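Local coordinates for protein endo-beta-mannanase (Opitutaceae bacterium TAV5, PDB 7BOB) that hydrolyses beta-1,4-linked mannosides as an exo-acting beta-mannosidase of glycosyl hydrolase family 5, active in the hindgut of a wood-feeding termite, at residues A[434-439]-A[457-462]; A[61-66]-A[111-116]; A[18-23]-A[356-361]; A[393-398]-A[403-408]. All blocks are in the same frame, centred on the assembly; numbering follows the deposited sequence.

Contact 1. Residues A[434-439]-A[457-462]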
# COMPACT_ATOMS: atom_id res chain seq x y z
N GLN A 434 16.92 -20.02 -20.91
CA GLN A 434 17.77 -21.02 -21.51
C GLN A 434 17.43 -21.13 -22.99
O GLN A 434 16.30 -20.83 -23.38
CB GLN A 434 17.60 -22.39 -20.84
CG GLN A 434 18.22 -22.45 -19.45
CD GLN A 434 17.93 -23.74 -18.73
OE1 GLN A 434 17.04 -24.50 -19.12
NE2 GLN A 434 18.67 -23.99 -17.66
N PRO A 435 18.39 -21.56 -23.83
CA PRO A 435 18.09 -21.66 -25.27
C PRO A 435 16.82 -22.46 -25.50
O PRO A 435 16.47 -23.35 -24.73
CB PRO A 435 19.34 -22.36 -25.84
CG PRO A 435 20.44 -22.04 -24.85
CD PRO A 435 19.77 -21.98 -23.50
N LEU A 436 16.09 -22.09 -26.52
CA LEU A 436 14.81 -22.80 -26.59
C LEU A 436 15.00 -24.18 -27.21
O LEU A 436 15.74 -24.35 -28.18
CB LEU A 436 13.80 -21.99 -27.40
CG LEU A 436 13.19 -20.76 -26.71
CD1 LEU A 436 12.21 -20.05 -27.65
CD2 LEU A 436 12.51 -21.13 -25.40
N PRO A 437 14.35 -25.20 -26.65
CA PRO A 437 14.39 -26.53 -27.26
C PRO A 437 13.93 -26.48 -28.71
O PRO A 437 13.01 -25.74 -29.06
CB PRO A 437 13.42 -27.35 -26.40
CG PRO A 437 13.38 -26.63 -25.09
CD PRO A 437 13.54 -25.17 -25.42
N SER A 438 14.58 -27.27 -29.55
CA SER A 438 14.20 -27.30 -30.95
C SER A 438 12.74 -27.74 -31.07
O SER A 438 12.22 -28.44 -30.18
CB SER A 438 15.12 -28.23 -31.74
OG SER A 438 14.72 -28.30 -33.09
N PRO A 439 12.04 -27.30 -32.11
CA PRO A 439 10.58 -27.56 -32.18
C PRO A 439 10.19 -29.03 -32.25
O PRO A 439 9.00 -29.33 -32.15
CB PRO A 439 10.15 -26.81 -33.46
CG PRO A 439 11.19 -25.77 -33.67
CD PRO A 439 12.49 -26.35 -33.14
N ILE A 457 12.86 -12.19 -27.58
CA ILE A 457 12.13 -12.09 -28.84
C ILE A 457 12.93 -12.71 -29.98
O ILE A 457 12.42 -13.54 -30.74
CB ILE A 457 11.77 -10.62 -29.15
CG1 ILE A 457 10.74 -10.12 -28.14
CG2 ILE A 457 11.19 -10.50 -30.56
CD1 ILE A 457 10.83 -8.63 -27.84
N LYS A 458 14.21 -12.35 -30.08
CA LYS A 458 15.09 -12.90 -31.11
C LYS A 458 15.10 -14.43 -31.07
O LYS A 458 15.00 -15.09 -32.11
CB LYS A 458 16.51 -12.35 -30.94
CG LYS A 458 16.66 -10.89 -31.37
CD LYS A 458 18.09 -10.40 -31.15
CE LYS A 458 18.22 -8.89 -31.43
NZ LYS A 458 19.53 -8.35 -30.96
N GLU A 459 15.22 -15.00 -29.87
CA GLU A 459 15.25 -16.45 -29.76
C GLU A 459 13.90 -17.05 -30.11
O GLU A 459 13.84 -18.05 -30.83
CB GLU A 459 15.69 -16.86 -28.35
CG GLU A 459 15.81 -18.37 -28.14
CD GLU A 459 17.14 -18.96 -28.63
OE1 GLU A 459 17.34 -20.18 -28.46
OE2 GLU A 459 17.96 -18.19 -29.18
N LEU A 460 12.82 -16.44 -29.63
CA LEU A 460 11.49 -16.90 -30.03
C LEU A 460 11.33 -16.86 -31.54
O LEU A 460 10.69 -17.74 -32.12
CB LEU A 460 10.41 -16.05 -29.36
CG LEU A 460 10.11 -16.42 -27.91
CD1 LEU A 460 9.51 -15.22 -27.18
CD2 LEU A 460 9.17 -17.62 -27.87
N HIS A 461 11.91 -15.86 -32.20
CA HIS A 461 11.85 -15.77 -33.65
C HIS A 461 12.52 -16.98 -34.30
O HIS A 461 11.90 -17.70 -35.10
CB HIS A 461 12.50 -14.46 -34.11
CG HIS A 461 12.57 -14.29 -35.60
ND1 HIS A 461 11.58 -13.65 -36.32
CD2 HIS A 461 13.50 -14.67 -36.50
CE1 HIS A 461 11.90 -13.65 -37.60
NE2 HIS A 461 13.06 -14.26 -37.74
N SER A 462 13.77 -17.24 -33.93
CA SER A 462 14.51 -18.36 -34.49
C SER A 462 13.83 -19.69 -34.19
O SER A 462 13.77 -20.57 -35.06
CB SER A 462 15.94 -18.32 -33.96
OG SER A 462 16.48 -19.62 -33.95
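Glu459 OE1 accepts the backbone N-H of Leu436 in a nearly straight hydrogen bond (N to OE1 3.0 Å, 168° at the hydrogen). The contact lies in the C-terminal alpha/beta domain. Helix 454-465 is the crossover of a beta-alpha-beta unit there, joining the parallel neighbours 444-448 and 469-473, and residues 434-439 belong to the irregular, proline-rich connection that leaves edge strand 427-431. The amide comes to OE1 on its anti side, 16° out of the carboxylate plane. Glu459 sends CG off anti to its backbone N (chi1 -177°) and then bends at chi2, which swings the carboxylate alongside the loop while CG stays against Leu436. The two side chains run antiparallel, side by side, with Leu436 CG 3.8 Å from Glu459 CG. OE1 also rests 3.6 Å from Pro435 CA. Replacing Glu459 by an alanine would probably leave the N-H of Leu436 without its mate and uncover the flank of the leucine. Further in, Leu436 touches Val430 of the edge strand and Trp463, one turn after Glu459, so it fills the angle between strand and helix. Elsewhere on the helix, Ile457 packs on helix 482-488. The remaining apolar touch is between methyl groups, Leu436 CD1 meeting Leu460 CD2 at 3.9 Å.

Contact 2. Residues A[61-66]-A[111-116]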
# COMPACT_ATOMS: atom_id res chain seq x y z
N VAL A 61 14.85 -29.82 13.98
CA VAL A 61 15.79 -29.48 15.04
C VAL A 61 15.49 -28.04 15.44
O VAL A 61 15.95 -27.10 14.79
CB VAL A 61 17.24 -29.69 14.58
CG1 VAL A 61 18.23 -29.42 15.69
CG2 VAL A 61 17.42 -31.12 14.05
N ARG A 62 14.65 -27.86 16.45
CA ARG A 62 14.21 -26.51 16.82
C ARG A 62 15.36 -25.77 17.50
O ARG A 62 15.77 -26.13 18.61
CB ARG A 62 12.97 -26.57 17.70
CG ARG A 62 12.20 -25.26 17.70
CD ARG A 62 10.89 -25.35 18.47
NE ARG A 62 11.10 -25.64 19.89
CZ ARG A 62 10.19 -25.43 20.83
NH1 ARG A 62 9.00 -24.91 20.51
NH2 ARG A 62 10.46 -25.70 22.09
N TRP A 63 15.88 -24.76 16.80
CA TRP A 63 17.10 -24.03 17.20
C TRP A 63 17.10 -23.53 18.64
O TRP A 63 18.10 -23.75 19.33
CB TRP A 63 17.32 -22.86 16.23
CG TRP A 63 18.69 -22.27 16.26
CD1 TRP A 63 19.74 -22.66 17.06
CD2 TRP A 63 19.18 -21.20 15.45
NE1 TRP A 63 20.84 -21.88 16.79
CE2 TRP A 63 20.52 -20.98 15.81
CE3 TRP A 63 18.61 -20.39 14.45
CZ2 TRP A 63 21.31 -20.00 15.20
CZ3 TRP A 63 19.39 -19.42 13.86
CH2 TRP A 63 20.73 -19.23 14.24
N PRO A 64 16.06 -22.85 19.14
CA PRO A 64 16.10 -22.43 20.56
C PRO A 64 16.34 -23.59 21.51
O PRO A 64 17.06 -23.42 22.51
CB PRO A 64 14.72 -21.81 20.80
CG PRO A 64 13.86 -22.32 19.63
CD PRO A 64 14.81 -22.40 18.49
N ASP A 65 15.78 -24.76 21.21
CA ASP A 65 15.98 -25.90 22.10
C ASP A 65 17.45 -26.27 22.17
O ASP A 65 17.95 -26.63 23.24
CB ASP A 65 15.17 -27.11 21.60
CG ASP A 65 13.66 -26.91 21.72
OD1 ASP A 65 13.18 -26.38 22.74
OD2 ASP A 65 12.94 -27.33 20.80
N PHE A 66 18.16 -26.16 21.05
CA PHE A 66 19.50 -26.72 20.95
C PHE A 66 20.60 -25.70 21.25
O PHE A 66 21.72 -26.11 21.59
CB PHE A 66 19.73 -27.32 19.55
CG PHE A 66 19.09 -28.68 19.34
CD1 PHE A 66 17.73 -28.79 19.08
CD2 PHE A 66 19.87 -29.85 19.42
CE1 PHE A 66 17.13 -30.05 18.88
CE2 PHE A 66 19.28 -31.11 19.22
CZ PHE A 66 17.91 -31.22 18.96
N PRO A 111 16.17 -18.61 18.86
CA PRO A 111 16.85 -18.56 20.15
C PRO A 111 16.59 -17.24 20.84
O PRO A 111 16.39 -16.20 20.18
CB PRO A 111 18.33 -18.72 19.78
CG PRO A 111 18.30 -19.54 18.49
CD PRO A 111 17.06 -19.00 17.75
N PRO A 112 16.52 -17.23 22.17
CA PRO A 112 16.19 -15.98 22.88
C PRO A 112 17.20 -14.87 22.66
O PRO A 112 16.84 -13.70 22.76
CB PRO A 112 16.12 -16.41 24.35
CG PRO A 112 16.82 -17.73 24.43
CD PRO A 112 16.65 -18.38 23.09
N TRP A 113 18.45 -15.20 22.33
CA TRP A 113 19.49 -14.21 22.10
C TRP A 113 19.42 -13.57 20.71
O TRP A 113 20.28 -12.73 20.39
CB TRP A 113 20.87 -14.83 22.30
CG TRP A 113 21.02 -16.20 21.73
CD1 TRP A 113 20.83 -17.40 22.38
CD2 TRP A 113 21.41 -16.54 20.39
NE1 TRP A 113 21.10 -18.44 21.54
CE2 TRP A 113 21.45 -17.95 20.30
CE3 TRP A 113 21.75 -15.79 19.26
CZ2 TRP A 113 21.80 -18.62 19.13
CZ3 TRP A 113 22.10 -16.46 18.10
CH2 TRP A 113 22.12 -17.86 18.04
N LYS A 114 18.46 -13.93 19.88
CA LYS A 114 18.20 -13.21 18.65
C LYS A 114 17.04 -12.26 18.90
O LYS A 114 15.94 -12.70 19.27
CB LYS A 114 17.90 -14.16 17.49
CG LYS A 114 17.31 -13.49 16.24
CD LYS A 114 16.59 -14.50 15.34
CE LYS A 114 15.86 -13.84 14.15
NZ LYS A 114 14.98 -12.75 14.61
N SER A 115 17.29 -10.96 18.74
CA SER A 115 16.23 -9.98 18.86
C SER A 115 15.50 -9.84 17.53
O SER A 115 16.00 -10.22 16.46
CB SER A 115 16.80 -8.63 19.28
OG SER A 115 17.38 -7.99 18.15
N ASP A 116 14.30 -9.26 17.60
CA ASP A 116 13.56 -9.03 16.36
C ASP A 116 14.25 -8.02 15.47
O ASP A 116 13.98 -8.01 14.26
CB ASP A 116 12.13 -8.58 16.67
CG ASP A 116 11.44 -9.50 17.67
OD1 ASP A 116 11.66 -10.74 17.61
OD2 ASP A 116 10.70 -8.97 18.53
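Two connections beyond the C-terminal ends of neighbouring barrel strands meet here, Trp63 in the short helix following strand 56-62 receiving Pro111 of the excursion that follows strand 94-101. Pro111 CG sits over one face of the indole, 3.5 Å from the centroid of the five-membered ring and 8° off its normal, a well-centred CH-pi contact. Pro111 CD reaches the six-membered ring, 3.9 Å from Trp63 CE3. Pro64 adds a third apolar surface, its CB 3.9 Å from Pro111 CA, the two proline side chains crossing at about a right angle. In the (beta/alpha)8 barrel of family 5 enzymes, loops at this end of the strands surround the active-site cleft. Pro111 opens a type I turn that ends at Lys114. Trp113 CG lies between its backbone N and carbonyl carbon (chi1 42°), which folds the indole over Pro111 CB and up to Trp63. The two indoles form an offset edge-to-face pair, the edge of Trp113 toward the face of Trp63, planes at 86°; Trp113 CH2 comes to 3.6 Å from Trp63 CZ2. Glu67 ties both rings down: its OE1 takes Trp63 NE1 and its backbone O takes Trp113 NE1. Tyr133 of helix 124-141 stacks on Trp63, and Phe100 meets it edge-to-face.

Contact 3. Residues A[18-23]-A[356-361]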
# COMPACT_ATOMS: atom_id res chain seq x y z
N ILE A 18 12.49 -43.93 -3.42
CA ILE A 18 11.46 -42.90 -3.41
C ILE A 18 11.14 -42.61 -1.95
O ILE A 18 10.50 -43.44 -1.28
CB ILE A 18 10.21 -43.34 -4.17
CG1 ILE A 18 10.55 -43.89 -5.57
CG2 ILE A 18 9.24 -42.18 -4.26
CD1 ILE A 18 11.19 -42.89 -6.52
N PRO A 19 11.57 -41.47 -1.40
CA PRO A 19 11.17 -41.13 -0.03
C PRO A 19 9.66 -41.08 0.06
O PRO A 19 8.99 -40.45 -0.77
CB PRO A 19 11.82 -39.76 0.19
CG PRO A 19 13.00 -39.75 -0.74
CD PRO A 19 12.54 -40.52 -1.96
N VAL A 20 9.10 -41.80 1.03
CA VAL A 20 7.68 -41.70 1.35
C VAL A 20 7.56 -41.74 2.87
O VAL A 20 8.29 -42.48 3.54
CB VAL A 20 6.82 -42.79 0.68
CG1 VAL A 20 6.90 -42.70 -0.86
CG2 VAL A 20 7.22 -44.20 1.12
N GLY A 21 6.65 -40.95 3.41
CA GLY A 21 6.52 -40.85 4.86
C GLY A 21 5.82 -39.55 5.24
O GLY A 21 5.03 -39.02 4.47
N ALA A 22 6.15 -39.07 6.45
CA ALA A 22 5.42 -37.97 7.08
C ALA A 22 6.38 -37.02 7.76
O ALA A 22 7.42 -37.42 8.29
CB ALA A 22 4.42 -38.46 8.14
N ASN A 23 6.00 -35.74 7.75
CA ASN A 23 6.56 -34.79 8.70
C ASN A 23 6.04 -35.12 10.10
O ASN A 23 4.87 -35.51 10.25
CB ASN A 23 6.19 -33.36 8.30
CG ASN A 23 6.73 -32.98 6.93
OD1 ASN A 23 7.81 -32.40 6.81
ND2 ASN A 23 5.97 -33.31 5.87
N GLU A 356 -1.51 -46.49 0.14
CA GLU A 356 -1.50 -47.35 -1.04
C GLU A 356 -0.56 -46.78 -2.09
O GLU A 356 0.23 -47.51 -2.70
CB GLU A 356 -2.93 -47.52 -1.58
CG GLU A 356 -3.06 -48.31 -2.89
CD GLU A 356 -4.38 -48.03 -3.63
OE1 GLU A 356 -5.38 -47.69 -2.96
OE2 GLU A 356 -4.41 -48.14 -4.89
N PHE A 357 -0.60 -45.45 -2.28
CA PHE A 357 0.25 -44.81 -3.27
C PHE A 357 1.73 -44.93 -2.89
O PHE A 357 2.59 -45.13 -3.75
CB PHE A 357 -0.16 -43.34 -3.44
CG PHE A 357 0.77 -42.54 -4.32
CD1 PHE A 357 0.52 -42.42 -5.68
CD2 PHE A 357 1.88 -41.89 -3.78
CE1 PHE A 357 1.38 -41.66 -6.50
CE2 PHE A 357 2.75 -41.13 -4.58
CZ PHE A 357 2.49 -41.03 -5.94
N ALA A 358 2.04 -44.78 -1.60
CA ALA A 358 3.44 -44.89 -1.20
C ALA A 358 3.96 -46.31 -1.43
O ALA A 358 5.10 -46.49 -1.87
CB ALA A 358 3.61 -44.52 0.27
N ARG A 359 3.14 -47.31 -1.12
CA ARG A 359 3.56 -48.69 -1.35
C ARG A 359 3.71 -48.96 -2.84
O ARG A 359 4.71 -49.54 -3.27
CB ARG A 359 2.58 -49.66 -0.69
CG ARG A 359 2.57 -49.51 0.87
CD ARG A 359 2.69 -50.86 1.62
NE ARG A 359 2.33 -50.78 3.05
CZ ARG A 359 1.07 -50.86 3.50
NH1 ARG A 359 0.07 -51.01 2.64
NH2 ARG A 359 0.82 -50.79 4.81
N ALA A 360 2.79 -48.44 -3.66
CA ALA A 360 2.95 -48.52 -5.11
C ALA A 360 4.25 -47.88 -5.57
O ALA A 360 5.01 -48.47 -6.35
CB ALA A 360 1.76 -47.85 -5.80
N GLU A 361 4.55 -46.68 -5.06
CA GLU A 361 5.72 -45.93 -5.51
C GLU A 361 7.02 -46.65 -5.18
O GLU A 361 7.97 -46.63 -5.97
CB GLU A 361 5.72 -44.53 -4.89
CG GLU A 361 4.96 -43.52 -5.73
CD GLU A 361 5.40 -43.52 -7.19
OE1 GLU A 361 6.43 -42.88 -7.52
OE2 GLU A 361 4.71 -44.17 -8.01
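Val20 and Ala358 form the tight part of this contact. The alanine methyl, Ala358 CB, lies 3.7 Å from both Val20 CB and Val20 CG2, with Val20 CG1 only slightly farther, so it is seated against the whole branched end of the valine. Val20 CG1 is anti to the carbonyl carbon (chi1 -61°), and CG2 falls between the backbone N and the carbonyl carbon; this places both methyls against Ala358 CB. The alpha carbons of the two residues are 5.9 Å apart, a closeness that the small alanine permits. Packing is looser one turn along the helix, where the Ile18 side chain meets mainly the backbone carbonyl of Glu361: Ile18 CG1 is 3.8 Å from Glu361 O, and Ile18 CG2 is 4.3 Å from Glu361 CB. The pairing brings the two ends of the (beta/alpha)8 barrel together, for strand 20-23 is its first strand and helix 352-364 follows its last strand, 311-316. Strand 20-23 runs between strands 56-62 and 311-316, Val20 bonding through its backbone to Thr56 and Gly21 to Tyr314 and Trp316. Although Glu361 is buried, its carboxylate is held by salt bridges to Arg364 and Arg307, and its CG sits over one face of the Phe357 ring, near the rim, 3.4 Å above the plane. Phe357 in turn meets Tyr314 edge-to-face. The helix surface turned from the barrel is the solvent side: Glu356, Arg359 and Ala360 are exposed, with the Arg359 side chain starting off away from the strand.

Contact 4. Residues A[393-398]-A[403-408]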
# COMPACT_ATOMS: atom_id res chain seq x y z
N TYR A 393 12.24 -13.42 -14.06
CA TYR A 393 11.02 -13.78 -13.36
C TYR A 393 10.83 -13.00 -12.07
O TYR A 393 9.70 -12.61 -11.74
CB TYR A 393 11.04 -15.29 -13.08
CG TYR A 393 9.74 -15.87 -12.55
CD1 TYR A 393 9.44 -15.82 -11.18
CD2 TYR A 393 8.83 -16.48 -13.40
CE1 TYR A 393 8.25 -16.37 -10.69
CE2 TYR A 393 7.64 -17.03 -12.93
CZ TYR A 393 7.35 -16.97 -11.59
OH TYR A 393 6.15 -17.50 -11.15
N TYR A 394 11.91 -12.72 -11.34
CA TYR A 394 11.82 -12.06 -10.04
C TYR A 394 12.22 -10.61 -10.19
O TYR A 394 13.18 -10.29 -10.90
CB TYR A 394 12.70 -12.77 -9.01
CG TYR A 394 12.35 -14.24 -8.86
CD1 TYR A 394 11.37 -14.65 -7.95
CD2 TYR A 394 12.97 -15.22 -9.63
CE1 TYR A 394 11.03 -15.99 -7.81
CE2 TYR A 394 12.63 -16.57 -9.50
CZ TYR A 394 11.66 -16.94 -8.59
OH TYR A 394 11.31 -18.26 -8.47
N HIS A 395 11.49 -9.73 -9.51
CA HIS A 395 11.65 -8.29 -9.75
C HIS A 395 12.56 -7.58 -8.75
O HIS A 395 13.17 -6.58 -9.12
CB HIS A 395 10.27 -7.61 -9.73
CG HIS A 395 9.53 -7.77 -8.44
ND1 HIS A 395 9.10 -9.00 -7.98
CD2 HIS A 395 9.16 -6.87 -7.50
CE1 HIS A 395 8.47 -8.84 -6.83
NE2 HIS A 395 8.51 -7.56 -6.51
N ARG A 396 12.68 -8.05 -7.51
CA ARG A 396 13.41 -7.26 -6.51
C ARG A 396 14.87 -7.10 -6.92
O ARG A 396 15.56 -8.10 -7.16
CB ARG A 396 13.29 -7.89 -5.13
CG ARG A 396 11.87 -7.87 -4.61
CD ARG A 396 11.72 -8.76 -3.40
NE ARG A 396 12.51 -8.28 -2.27
CZ ARG A 396 12.66 -8.94 -1.12
NH1 ARG A 396 12.06 -10.12 -0.95
NH2 ARG A 396 13.41 -8.45 -0.14
N ASN A 397 15.31 -5.85 -7.09
CA ASN A 397 16.70 -5.51 -7.40
C ASN A 397 17.19 -6.15 -8.69
O ASN A 397 18.40 -6.37 -8.87
CB ASN A 397 17.61 -5.87 -6.22
CG ASN A 397 17.32 -5.04 -5.00
OD1 ASN A 397 17.01 -3.85 -5.12
ND2 ASN A 397 17.36 -5.66 -3.83
N ASN A 398 16.27 -6.43 -9.61
CA ASN A 398 16.58 -7.01 -10.91
C ASN A 398 16.53 -5.89 -11.96
O ASN A 398 15.46 -5.50 -12.42
CB ASN A 398 15.58 -8.11 -11.26
CG ASN A 398 16.01 -8.90 -12.48
OD1 ASN A 398 16.80 -8.40 -13.29
ND2 ASN A 398 15.50 -10.13 -12.63
N GLY A 403 9.70 -6.18 -16.20
CA GLY A 403 8.52 -5.86 -15.40
C GLY A 403 7.76 -7.06 -14.85
O GLY A 403 6.70 -6.89 -14.24
N ASN A 404 8.29 -8.28 -15.02
CA ASN A 404 7.61 -9.46 -14.49
C ASN A 404 7.71 -9.52 -12.97
O ASN A 404 8.74 -9.20 -12.38
CB ASN A 404 8.19 -10.73 -15.12
CG ASN A 404 7.91 -10.81 -16.62
OD1 ASN A 404 6.75 -10.70 -17.06
ND2 ASN A 404 8.96 -10.97 -17.41
N GLU A 405 6.61 -9.93 -12.33
CA GLU A 405 6.53 -10.10 -10.89
C GLU A 405 5.89 -11.46 -10.60
O GLU A 405 4.85 -11.80 -11.20
CB GLU A 405 5.71 -8.99 -10.23
CG GLU A 405 6.24 -7.65 -10.57
CD GLU A 405 5.62 -6.56 -9.74
OE1 GLU A 405 4.80 -6.86 -8.84
OE2 GLU A 405 5.97 -5.39 -10.01
N PRO A 406 6.48 -12.25 -9.69
CA PRO A 406 5.98 -13.63 -9.48
C PRO A 406 4.49 -13.75 -9.25
O PRO A 406 3.88 -14.64 -9.83
CB PRO A 406 6.78 -14.10 -8.24
CG PRO A 406 8.08 -13.35 -8.32
CD PRO A 406 7.77 -12.00 -9.02
N ARG A 407 3.89 -12.92 -8.40
CA ARG A 407 2.46 -13.08 -8.14
C ARG A 407 1.64 -12.86 -9.41
O ARG A 407 0.67 -13.58 -9.67
CB ARG A 407 2.01 -12.12 -7.05
CG ARG A 407 0.66 -12.50 -6.49
CD ARG A 407 0.23 -11.55 -5.37
NE ARG A 407 -1.16 -11.78 -5.02
CZ ARG A 407 -1.61 -12.82 -4.31
NH1 ARG A 407 -0.78 -13.76 -3.84
NH2 ARG A 407 -2.91 -12.92 -4.08
N GLU A 408 2.03 -11.88 -10.22
CA GLU A 408 1.32 -11.59 -11.46
C GLU A 408 1.55 -12.68 -12.49
O GLU A 408 0.60 -13.15 -13.14
CB GLU A 408 1.77 -10.25 -12.02
CG GLU A 408 1.21 -9.04 -11.27
CD GLU A 408 -0.31 -8.99 -11.29
OE1 GLU A 408 -0.94 -9.58 -12.22
OE2 GLU A 408 -0.89 -8.36 -10.39
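Pro406, the first residue of helix 406-422 after the N-cap Glu405, is the residue round which three consecutive aromatic side chains are arranged. Tyr393 slants across it, CE1 lying 3.6 Å from Pro406 CB, while Tyr394 crosses it at about a right angle with CD1 3.6 Å from Pro406 CG. The tyrosines also bear on each other: Tyr393 CD1 stands over the centre of the Tyr394 ring, 3.5 Å above its plane. His395 offers its edge, ND1 resting 3.4 Å from Pro406 CD; this buried nitrogen has no hydrogen-bond partner in the model. With CG between the backbone N and the carbonyl carbon (chi1 60°), the imidazole is turned toward Glu405, whose CG lies over one face, 4.2 Å from the ring centroid. The Glu405 carboxylate continues that stack, its plane only 13° from the ring plane, and Arg396 CG covers the opposite face. Put in place of Tyr393, an alanine would probably open a gap beside Pro406 CB, bare the covered face of Tyr394 and cost Val200 O its hydroxyl partner. A type II turn from His395 to Asn398 shapes the loop, and Asn398 ND2 bonds back to Tyr394 O at 2.9 Å. This is the beta-alpha connection after strand 385-389 of the C-terminal domain, and it faces the barrel domain: both tyrosine hydroxyls reach helix 198-201, at Val200 O and Gln199 O, while Asn404 ND2 bonds to Phe451 O in the loop between strand 444-448 and helix 454-465.

Overall arrangement
From the N terminus, the chain first lays down 18-23, whose partner 356-361 arrives more than 330 residues later; contact 3 thus closes a loop that spans most of the barrel. Contact 2 is nested inside it, linking the loops after two adjacent barrel strands. Strands 20-23 and 56-62 are neighbours in the same sheet, yet the two contacts remain about 10 Å apart at their nearest atoms. Contacts 4 and 1 follow in series within the C-terminal domain, without crossing. Contact 4 shapes a short loop that leads into helix 406-422 beside the barrel, and contact 1, centres about 22 Å away, ties an edge-strand loop to helix 454-465.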